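Local structure of uncharacterized protein AF_0924 (Archaeoglobus fulgidus, 3DT5) at residues F34-E48 and H69-W83. The protein is of unknown function but probably membrane-anchored, its C-terminal domain here forming a mostly helical, calcium-bound module. Residues are numbered along the deposited sequence; the frame is centred on the assembly and turned at random.
Sequences FSSYVYTAQTEDEIE and HFKFKADKIAGSANW. With CA (calcium ion), chain B.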
loop_
_atom_site.group_PDB
_atom_site.type_symbol
_atom_site.label_atom_id
_atom_site.label_comp_id
_atom_site.label_asym_id
_atom_site.label_seq_id
_atom_site.Cartn_x
_atom_site.Cartn_y
_atom_site.Cartn_z
ATOM N N PHE A 34 2.321 1.205 5.244
ATOM C CA PHE A 34 2.063 -0.028 6.020
ATOM C C PHE A 34 3.302 -0.861 6.335
ATOM O O PHE A 34 3.180 -1.935 6.900
ATOM C CB PHE A 34 0.995 -0.870 5.297
ATOM C CG PHE A 34 -0.382 -0.267 5.432
ATOM C CD1 PHE A 34 -1.137 -0.511 6.574
ATOM C CD2 PHE A 34 -0.872 0.613 4.469
ATOM C CE1 PHE A 34 -2.423 0.079 6.716
ATOM C CE2 PHE A 34 -2.143 1.204 4.613
ATOM C CZ PHE A 34 -2.900 0.930 5.748
ATOM N N SER A 35 4.481 -0.349 5.989
ATOM C CA SER A 35 5.703 -1.113 6.202
ATOM C C SER A 35 6.926 -0.310 6.681
ATOM O O SER A 35 7.881 -0.890 7.198
ATOM C CB SER A 35 6.049 -1.911 4.941
ATOM O OG SER A 35 6.486 -1.066 3.902
ATOM N N SER A 36 6.916 1.000 6.514
ATOM C CA SER A 36 8.049 1.764 6.965
ATOM C C SER A 36 7.670 2.519 8.265
ATOM O O SER A 36 6.490 2.737 8.550
ATOM C CB SER A 36 8.563 2.658 5.834
ATOM O OG SER A 36 8.222 4.000 6.032
ATOM N N TYR A 37 8.645 2.857 9.088
ATOM C CA TYR A 37 8.337 3.477 10.392
ATOM C C TYR A 37 7.844 4.928 10.343
ATOM O O TYR A 37 7.374 5.473 11.353
ATOM C CB TYR A 37 9.560 3.388 11.301
ATOM C CG TYR A 37 9.860 1.990 11.753
ATOM C CD1 TYR A 37 8.919 0.978 11.613
ATOM C CD2 TYR A 37 11.084 1.679 12.352
ATOM C CE1 TYR A 37 9.179 -0.312 12.035
ATOM C CE2 TYR A 37 11.356 0.378 12.781
ATOM C CZ TYR A 37 10.385 -0.601 12.620
ATOM O OH TYR A 37 10.631 -1.886 13.010
ATOM N N VAL A 38 7.939 5.547 9.177
ATOM C CA VAL A 38 7.468 6.920 8.953
ATOM C C VAL A 38 5.978 7.091 9.271
ATOM O O VAL A 38 5.143 6.316 8.837
ATOM C CB VAL A 38 7.746 7.349 7.504
ATOM C CG1 VAL A 38 7.119 8.707 7.206
ATOM C CG2 VAL A 38 9.290 7.394 7.251
ATOM N N TYR A 39 5.649 8.096 10.063
ATOM C CA TYR A 39 4.282 8.308 10.499
ATOM C C TYR A 39 4.228 9.746 10.923
ATOM O O TYR A 39 5.160 10.221 11.590
ATOM C CB TYR A 39 3.912 7.408 11.706
ATOM C CG TYR A 39 2.578 7.811 12.284
ATOM C CD1 TYR A 39 1.376 7.351 11.717
ATOM C CD2 TYR A 39 2.501 8.730 13.343
ATOM C CE1 TYR A 39 0.112 7.769 12.230
ATOM C CE2 TYR A 39 1.245 9.172 13.843
ATOM C CZ TYR A 39 0.064 8.668 13.286
ATOM O OH TYR A 39 -1.169 9.098 13.750
ATOM N N THR A 40 3.171 10.450 10.518
ATOM C CA THR A 40 2.984 11.882 10.824
ATOM C C THR A 40 1.537 12.074 11.161
ATOM O O THR A 40 0.752 11.135 11.006
ATOM C CB THR A 40 3.271 12.772 9.599
ATOM O OG1 THR A 40 2.274 12.525 8.575
ATOM C CG2 THR A 40 4.658 12.464 9.066
ATOM N N ALA A 41 1.166 13.280 11.588
ATOM C CA ALA A 41 -0.234 13.563 11.841
ATOM C C ALA A 41 -1.070 13.523 10.546
ATOM O O ALA A 41 -2.303 13.664 10.591
ATOM C CB ALA A 41 -0.364 14.951 12.491
ATOM N N GLN A 42 -0.404 13.404 9.395
ATOM C CA GLN A 42 -1.101 13.424 8.113
ATOM C C GLN A 42 -1.203 12.031 7.473
ATOM O O GLN A 42 -1.882 11.866 6.463
ATOM C CB GLN A 42 -0.400 14.379 7.149
ATOM C CG GLN A 42 -0.672 15.850 7.453
ATOM C CD GLN A 42 0.135 16.327 8.641
ATOM O OE1 GLN A 42 1.348 16.098 8.725
ATOM N NE2 GLN A 42 -0.534 16.973 9.579
ATOM N N THR A 43 -0.540 11.041 8.058
ATOM C CA THR A 43 -0.484 9.710 7.464
ATOM C C THR A 43 -1.847 9.042 7.291
ATOM O O THR A 43 -2.104 8.479 6.242
ATOM C CB THR A 43 0.458 8.781 8.223
ATOM O OG1 THR A 43 1.736 9.425 8.284
ATOM C CG2 THR A 43 0.649 7.410 7.453
ATOM N N GLU A 44 -2.714 9.077 8.300
ATOM C CA GLU A 44 -4.019 8.430 8.100
ATOM C C GLU A 44 -4.760 9.097 6.943
ATOM O O GLU A 44 -5.414 8.410 6.136
ATOM C CB GLU A 44 -4.863 8.536 9.387
ATOM C CG GLU A 44 -4.302 7.740 10.578
ATOM C CD GLU A 44 -5.391 7.399 11.616
ATOM O OE1 GLU A 44 -6.594 7.677 11.374
ATOM O OE2 GLU A 44 -5.060 6.836 12.684
ATOM N N ASP A 45 -4.689 10.438 6.862
ATOM C CA ASP A 45 -5.379 11.137 5.773
ATOM C C ASP A 45 -4.734 10.840 4.412
ATOM O O ASP A 45 -5.448 10.713 3.371
ATOM C CB ASP A 45 -5.442 12.639 6.002
ATOM C CG ASP A 45 -6.373 13.024 7.150
ATOM O OD1 ASP A 45 -7.461 12.414 7.316
ATOM O OD2 ASP A 45 -5.995 13.951 7.884
ATOM N N GLU A 46 -3.409 10.709 4.396
ATOM C CA GLU A 46 -2.722 10.295 3.164
ATOM C C GLU A 46 -3.132 8.900 2.682
ATOM O O GLU A 46 -3.339 8.697 1.499
ATOM C CB GLU A 46 -1.194 10.374 3.296
ATOM C CG GLU A 46 -0.659 11.794 3.478
ATOM C CD GLU A 46 0.772 11.795 4.016
ATOM O OE1 GLU A 46 1.346 10.689 4.217
ATOM O OE2 GLU A 46 1.316 12.892 4.242
ATOM N N ILE A 47 -3.280 7.943 3.601
ATOM C CA ILE A 47 -3.813 6.649 3.251
ATOM C C ILE A 47 -5.258 6.790 2.739
ATOM O O ILE A 47 -5.607 6.193 1.717
ATOM C CB ILE A 47 -3.763 5.651 4.465
ATOM C CG1 ILE A 47 -2.287 5.369 4.858
ATOM C CG2 ILE A 47 -4.503 4.310 4.149
ATOM C CD1 ILE A 47 -2.182 4.678 6.167
ATOM N N GLU A 48 -6.106 7.539 3.446
ATOM C CA GLU A 48 -7.476 7.737 2.952
ATOM C C GLU A 48 -7.494 8.258 1.537
ATOM O O GLU A 48 -8.286 7.798 0.699
ATOM C CB GLU A 48 -8.239 8.761 3.821
ATOM C CG GLU A 48 -8.721 8.193 5.078
ATOM C CD GLU A 48 -9.933 7.313 4.853
ATOM O OE1 GLU A 48 -10.819 7.671 4.042
ATOM O OE2 GLU A 48 -9.978 6.265 5.489
ATOM N N HIS A 69 -12.208 2.622 3.230
ATOM C CA HIS A 69 -12.140 3.418 4.446
ATOM C C HIS A 69 -11.017 2.900 5.320
ATOM O O HIS A 69 -10.748 1.713 5.326
ATOM C CB HIS A 69 -13.444 3.326 5.241
ATOM C CG HIS A 69 -14.640 3.856 4.516
ATOM N ND1 HIS A 69 -14.820 5.196 4.258
ATOM C CD2 HIS A 69 -15.723 3.228 3.997
ATOM C CE1 HIS A 69 -15.955 5.373 3.600
ATOM N NE2 HIS A 69 -16.518 4.193 3.417
ATOM N N PHE A 70 -10.366 3.773 6.075
ATOM C CA PHE A 70 -9.239 3.316 6.904
ATOM C C PHE A 70 -9.145 4.079 8.245
ATOM O O PHE A 70 -8.924 3.452 9.286
ATOM C CB PHE A 70 -7.901 3.467 6.163
ATOM C CG PHE A 70 -6.701 3.193 7.047
ATOM C CD1 PHE A 70 -6.405 1.889 7.439
ATOM C CD2 PHE A 70 -5.920 4.247 7.535
ATOM C CE1 PHE A 70 -5.307 1.634 8.296
ATOM C CE2 PHE A 70 -4.826 3.989 8.396
ATOM C CZ PHE A 70 -4.539 2.671 8.754
ATOM N N LYS A 71 -9.269 5.400 8.181
ATOM C CA LYS A 71 -9.019 6.315 9.308
ATOM C C LYS A 71 -9.632 5.850 10.620
ATOM O O LYS A 71 -8.994 5.914 11.666
ATOM C CB LYS A 71 -9.710 7.660 9.045
ATOM C CG LYS A 71 -8.935 8.654 8.279
ATOM C CD LYS A 71 -9.733 9.967 8.148
ATOM C CE LYS A 71 -9.880 10.705 9.476
ATOM N NZ LYS A 71 -9.086 11.995 9.534
ATOM N N PHE A 72 -10.916 5.503 10.579
ATOM C CA PHE A 72 -11.599 5.184 11.808
ATOM C C PHE A 72 -11.553 3.700 12.171
ATOM O O PHE A 72 -12.255 3.262 13.074
ATOM C CB PHE A 72 -13.017 5.770 11.770
ATOM C CG PHE A 72 -13.022 7.269 11.615
ATOM C CD1 PHE A 72 -12.464 8.088 12.604
ATOM C CD2 PHE A 72 -13.537 7.873 10.463
ATOM C CE1 PHE A 72 -12.445 9.499 12.466
ATOM C CE2 PHE A 72 -13.518 9.288 10.293
ATOM C CZ PHE A 72 -12.985 10.102 11.304
ATOM N N LYS A 73 -10.701 2.940 11.492
ATOM C CA LYS A 73 -10.584 1.510 11.744
ATOM C C LYS A 73 -9.322 1.167 12.492
ATOM O O LYS A 73 -9.176 0.049 12.986
ATOM C CB LYS A 73 -10.562 0.688 10.429
ATOM C CG LYS A 73 -11.642 0.996 9.385
ATOM C CD LYS A 73 -12.985 0.736 9.875
ATOM C CE LYS A 73 -13.792 0.125 8.736
ATOM N NZ LYS A 73 -14.782 1.077 8.279
ATOM N N ALA A 74 -8.393 2.116 12.589
ATOM C CA ALA A 74 -7.070 1.806 13.157
ATOM C C ALA A 74 -6.379 3.085 13.646
ATOM O O ALA A 74 -6.796 4.170 13.288
ATOM C CB ALA A 74 -6.202 1.103 12.092
ATOM N N ASP A 75 -5.354 2.924 14.485
ATOM C CA ASP A 75 -4.534 4.000 15.046
ATOM C C ASP A 75 -3.161 3.450 15.305
ATOM O O ASP A 75 -3.019 2.262 15.580
ATOM C CB ASP A 75 -5.064 4.491 16.424
ATOM C CG ASP A 75 -6.310 5.330 16.319
ATOM O OD1 ASP A 75 -6.339 6.264 15.486
ATOM O OD2 ASP A 75 -7.239 5.122 17.136
ATOM N N LYS A 76 -2.152 4.331 15.301
ATOM C CA LYS A 76 -0.839 4.018 15.911
ATOM C C LYS A 76 -0.876 4.583 17.365
ATOM O O LYS A 76 -1.175 5.755 17.569
ATOM C CB LYS A 76 0.328 4.662 15.128
ATOM C CG LYS A 76 0.467 4.033 13.750
ATOM C CD LYS A 76 1.889 4.083 13.243
ATOM C CE LYS A 76 1.999 3.569 11.759
ATOM N NZ LYS A 76 3.451 3.333 11.396
ATOM N N ILE A 77 -0.595 3.715 18.334
ATOM C CA ILE A 77 -0.758 4.028 19.757
ATOM C C ILE A 77 0.561 3.746 20.454
ATOM O O ILE A 77 1.315 2.868 19.992
ATOM C CB ILE A 77 -1.835 3.102 20.324
ATOM C CG1 ILE A 77 -3.179 3.382 19.600
ATOM C CG2 ILE A 77 -1.969 3.230 21.831
ATOM C CD1 ILE A 77 -4.195 2.169 19.688
ATOM N N ALA A 78 0.854 4.510 21.532
ATOM C CA ALA A 78 1.938 4.211 22.480
ATOM C C ALA A 78 3.327 4.356 21.887
ATOM O O ALA A 78 4.279 3.793 22.448
ATOM C CB ALA A 78 1.777 2.814 23.088
ATOM N N GLY A 79 3.430 5.048 20.746
ATOM C CA GLY A 79 4.730 5.184 20.057
ATOM C C GLY A 79 5.061 4.004 19.140
ATOM O O GLY A 79 6.122 3.985 18.536
ATOM N N SER A 80 4.157 3.018 19.046
ATOM C CA SER A 80 4.378 1.852 18.183
ATOM C C SER A 80 4.390 2.240 16.685
ATOM O O SER A 80 3.703 3.190 16.252
ATOM C CB SER A 80 3.282 0.790 18.433
ATOM O OG SER A 80 3.515 -0.364 17.620
ATOM N N ALA A 81 5.171 1.511 15.886
ATOM C CA ALA A 81 5.083 1.596 14.447
ATOM C C ALA A 81 3.900 0.778 13.905
ATOM O O ALA A 81 3.609 0.843 12.698
ATOM C CB ALA A 81 6.428 1.125 13.783
ATOM N N ASN A 82 3.227 -0.009 14.755
ATOM C CA ASN A 82 2.153 -0.860 14.230
ATOM C C ASN A 82 0.872 -0.096 14.164
ATOM O O ASN A 82 0.597 0.725 15.047
ATOM C CB ASN A 82 1.895 -2.088 15.110
ATOM C CG ASN A 82 3.047 -3.075 15.064
ATOM O OD1 ASN A 82 3.712 -3.258 14.023
ATOM N ND2 ASN A 82 3.344 -3.663 16.220
ATOM N N TRP A 83 0.096 -0.378 13.109
ATOM C CA TRP A 83 -1.281 0.069 13.031
ATOM C C TRP A 83 -2.111 -0.922 13.870
ATOM O O TRP A 83 -2.082 -2.119 13.628
ATOM C CB TRP A 83 -1.787 0.060 11.578
ATOM C CG TRP A 83 -1.168 1.122 10.714
ATOM C CD1 TRP A 83 -0.190 0.937 9.743
ATOM C CD2 TRP A 83 -1.456 2.513 10.748
ATOM N NE1 TRP A 83 0.125 2.158 9.159
ATOM C CE2 TRP A 83 -0.666 3.131 9.737
ATOM C CE3 TRP A 83 -2.362 3.306 11.497
ATOM C CZ2 TRP A 83 -0.688 4.523 9.506
ATOM C CZ3 TRP A 83 -2.419 4.696 11.220
ATOM C CH2 TRP A 83 -1.590 5.278 10.234
HETATM CA CA CA B . -7.430 6.383 13.365
HETATM O O HOH W 1 3.081 4.480 8.858
HETATM O O HOH W 2 -3.040 7.038 14.275
HETATM O O HOH W 3 -13.005 6.641 6.698
#
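Phe-34, Phe-70 and Trp-83 pack tightly in the buried part of the contact. Phe-34 turns its edge to the face of Phe-70, ring planes at 79°, with its CZ 3.6 Å from CE1 of Phe-70, and meets the five-membered ring of Trp-83 obliquely. Ile-47 CD1, from helix 43-52, fills the notch where Phe-70 and Trp-83 meet, 3.5 Å from CE2 of Phe-70. Trp-94 of helix 88-116 joins the cluster, and Trp-83 NE1 bonds to Ala-33 O. Tyr-39, nearer the surface, directs its edge at the six-membered ring of Trp-83, while the extended Lys-76 runs alongside it, CE over the Trp-83 face opposite Phe-70, and donates from NZ to Ala-81 O.

At the helix flank, the chain of Glu-48 folds back about CB-CG (chi2 -76°), bringing OE2 to two successive amides: Phe-70 N at 2.6 Å and Lys-71 N at 2.9 Å, the latter nearly straight (169°). With an alanine in place of Glu-48, both amides would probably lose this acceptor, and the turn that presents Lys-71 O could shift. The solvent side is looser: Lys-71 NZ reaches one oxygen of Asp-45, OD1, in a salt bridge, and Tyr-37 rests CD1 on Ala-81 CB.

The extended Glu-44 lays CG against the Trp-83 edge and chelates calcium through both carboxylate oxygens, each 2.5 Å from the ion. Lys-71 O, Ala-74 O and Asp-75 OD1 complete the protein ligands, while Asp-75 OD2 bonds to Tyr-86 OH. A water links Glu-44 OE2 to Lys-76 N and Tyr-39 OH. The ion thus ties helix 43-52 to the 71-75 segment: a calcium site built from a bidentate glutamate, an aspartate and two backbone carbonyls, beside an aromatic cluster.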